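Local coordinates for PilO protein (Pseudomonas aeruginosa, PDB 5UVR) that pairs with PilN as part of the inner-membrane PilM/PilN/PilO/PilP complex needed to assemble functional type IV pili for adhesion and twitching motility, at residues 50-53 against 54-58. Sequence-based numbering, arbitrary orientation.
Sequences ATFV and SGVSS
Their first torsions turn the side chains of F52 and V56, one helical turn apart, toward each other. In F52, CG lies opposite the backbone N (chi1 176°), which carries the ring beside its own carbonyl, on the side of the next turn. In V56, CG2 sits beside the backbone N, on the side of the preceding turn, where the F52 ring lies. This methyl comes over one face of the F52 ring, displaced toward the rim. It is a CH-pi contact, with V56 CG2 4.1 Å from the F52 ring centroid. The nearest ring atoms are CE1 and CZ of F52, each 3.9 Å from V56 CG2. The same methyl also touches the carbonyl oxygen of F52, which accepts the backbone N-H of V56 at 2.9 Å from N to O.

S57 adds a side-chain bond on another face of the helix. S57 OG donates to V53 O at 2.7 Å, from well above the carbonyl plane. S57 N donates to V53 O at 2.9 Å, from the opposite face of that plane. Two donors from one residue thus grip this oxygen near the helix end. V53 CG1 lies alongside, 4.1 Å from S57 OG.

One residue on, S58 OG also donates to the carbonyl oxygen four residues back, S54 O, at 2.8 Å. Here the backbone bond from S58 N to S54 O is weak, and S58 N also bonds to G55 O. The regular i to i+4 pattern is giving way at this point.

Residues 50-57 make up the last two turns or so of helix 46-57, which packs on the antiparallel sheet of the modified ferredoxin fold in the PilO core region. F52 and V53 touch M83 of strand 81-86. F52 also meets L13 and L17, while V56 rests on V63, in the loop leading to strand 66-72.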
ATOM      1  N   ALA A  50       7.382   2.231  -9.444  1.00 24.49           N
ATOM      2  CA  ALA A  50       8.259   1.119  -9.077  1.00 24.48           C
ATOM      3  C   ALA A  50       9.084   1.452  -7.846  1.00 25.38           C
ATOM      4  O   ALA A  50       9.217   0.617  -6.945  1.00 26.37           O
ATOM      5  CB  ALA A  50       9.181   0.766 -10.237  1.00 27.16           C
ATOM      6  N   THR A  51       9.638   2.667  -7.789  1.00 24.10           N
ATOM      7  CA  THR A  51      10.423   3.073  -6.629  1.00 26.31           C
ATOM      8  C   THR A  51       9.581   3.005  -5.363  1.00 24.69           C
ATOM      9  O   THR A  51      10.058   2.564  -4.308  1.00 26.96           O
ATOM     10  CB  THR A  51      10.975   4.483  -6.843  1.00 30.76           C
ATOM     11  OG1 THR A  51      11.870   4.467  -7.959  1.00 27.66           O
ATOM     12  CG2 THR A  51      11.736   4.957  -5.630  1.00 29.62           C
ATOM     13  N   PHE A  52       8.321   3.422  -5.462  1.00 23.78           N
ATOM     14  CA  PHE A  52       7.399   3.318  -4.327  1.00 25.57           C
ATOM     15  C   PHE A  52       7.200   1.864  -3.889  1.00 25.20           C
ATOM     16  O   PHE A  52       7.276   1.551  -2.694  1.00 24.38           O
ATOM     17  CB  PHE A  52       6.067   3.961  -4.699  1.00 24.78           C
ATOM     18  CG  PHE A  52       5.009   3.831  -3.629  1.00 26.50           C
ATOM     19  CD1 PHE A  52       5.126   4.528  -2.442  1.00 29.73           C
ATOM     20  CD2 PHE A  52       3.889   3.044  -3.832  1.00 27.63           C
ATOM     21  CE1 PHE A  52       4.145   4.423  -1.454  1.00 31.17           C
ATOM     22  CE2 PHE A  52       2.908   2.932  -2.847  1.00 32.16           C
ATOM     23  CZ  PHE A  52       3.044   3.627  -1.658  1.00 30.65           C
ATOM     24  N   VAL A  53       6.900   0.965  -4.833  1.00 22.91           N
ATOM     25  CA  VAL A  53       6.684  -0.440  -4.475  1.00 23.99           C
ATOM     26  C   VAL A  53       7.930  -1.024  -3.809  1.00 24.44           C
ATOM     27  O   VAL A  53       7.844  -1.739  -2.798  1.00 22.17           O
ATOM     28  CB  VAL A  53       6.262  -1.245  -5.720  1.00 24.83           C
ATOM     29  CG1 VAL A  53       6.255  -2.753  -5.406  1.00 25.53           C
ATOM     30  CG2 VAL A  53       4.894  -0.814  -6.202  1.00 26.95           C
ATOM     31  N   SER A  54       9.110  -0.706  -4.342  1.00 23.93           N
ATOM     32  CA  SER A  54      10.347  -1.168  -3.715  1.00 27.28           C
ATOM     33  C   SER A  54      10.523  -0.563  -2.333  1.00 24.36           C
ATOM     34  O   SER A  54      11.012  -1.227  -1.415  1.00 25.94           O
ATOM     35  CB  SER A  54      11.545  -0.821  -4.594  1.00 29.66           C
ATOM     36  OG  SER A  54      11.542  -1.654  -5.731  1.00 31.26           O
ATOM     37  N   GLY A  55      10.148   0.701  -2.169  1.00 25.36           N
ATOM     38  CA  GLY A  55      10.256   1.321  -0.860  1.00 26.97           C
ATOM     39  C   GLY A  55       9.401   0.617   0.171  1.00 24.76           C
ATOM     40  O   GLY A  55       9.854   0.327   1.280  1.00 26.36           O
ATOM     41  N   VAL A  56       8.148   0.329  -0.179  1.00 23.20           N
ATOM     42  CA  VAL A  56       7.277  -0.367   0.762  1.00 21.23           C
ATOM     43  C   VAL A  56       7.830  -1.754   1.043  1.00 24.74           C
ATOM     44  O   VAL A  56       7.857  -2.210   2.192  1.00 25.91           O
ATOM     45  CB  VAL A  56       5.839  -0.428   0.218  1.00 23.25           C
ATOM     46  CG1 VAL A  56       4.959  -1.307   1.106  1.00 23.31           C
ATOM     47  CG2 VAL A  56       5.261   0.982   0.114  1.00 24.82           C
ATOM     48  N   SER A  57       8.334  -2.418   0.005  1.00 23.28           N
ATOM     49  CA  SER A  57       8.860  -3.771   0.137  1.00 25.25           C
ATOM     50  C   SER A  57      10.089  -3.830   1.033  1.00 26.08           C
ATOM     51  O   SER A  57      10.394  -4.896   1.573  1.00 24.79           O
ATOM     52  CB  SER A  57       9.200  -4.329  -1.253  1.00 24.97           C
ATOM     53  OG  SER A  57       8.061  -4.371  -2.108  1.00 24.78           O
ATOM     54  N   SER A  58      10.811  -2.721   1.178  1.00 26.33           N
ATOM     55  CA  SER A  58      12.047  -2.672   1.942  1.00 27.23           C
ATOM     56  C   SER A  58      11.845  -2.224   3.385  1.00 29.09           C
ATOM     57  O   SER A  58      12.824  -2.136   4.130  1.00 31.26           O
ATOM     58  CB  SER A  58      13.041  -1.740   1.243  1.00 31.77           C
ATOM     59  OG  SER A  58      13.237  -2.173  -0.089  1.00 30.67           O
TER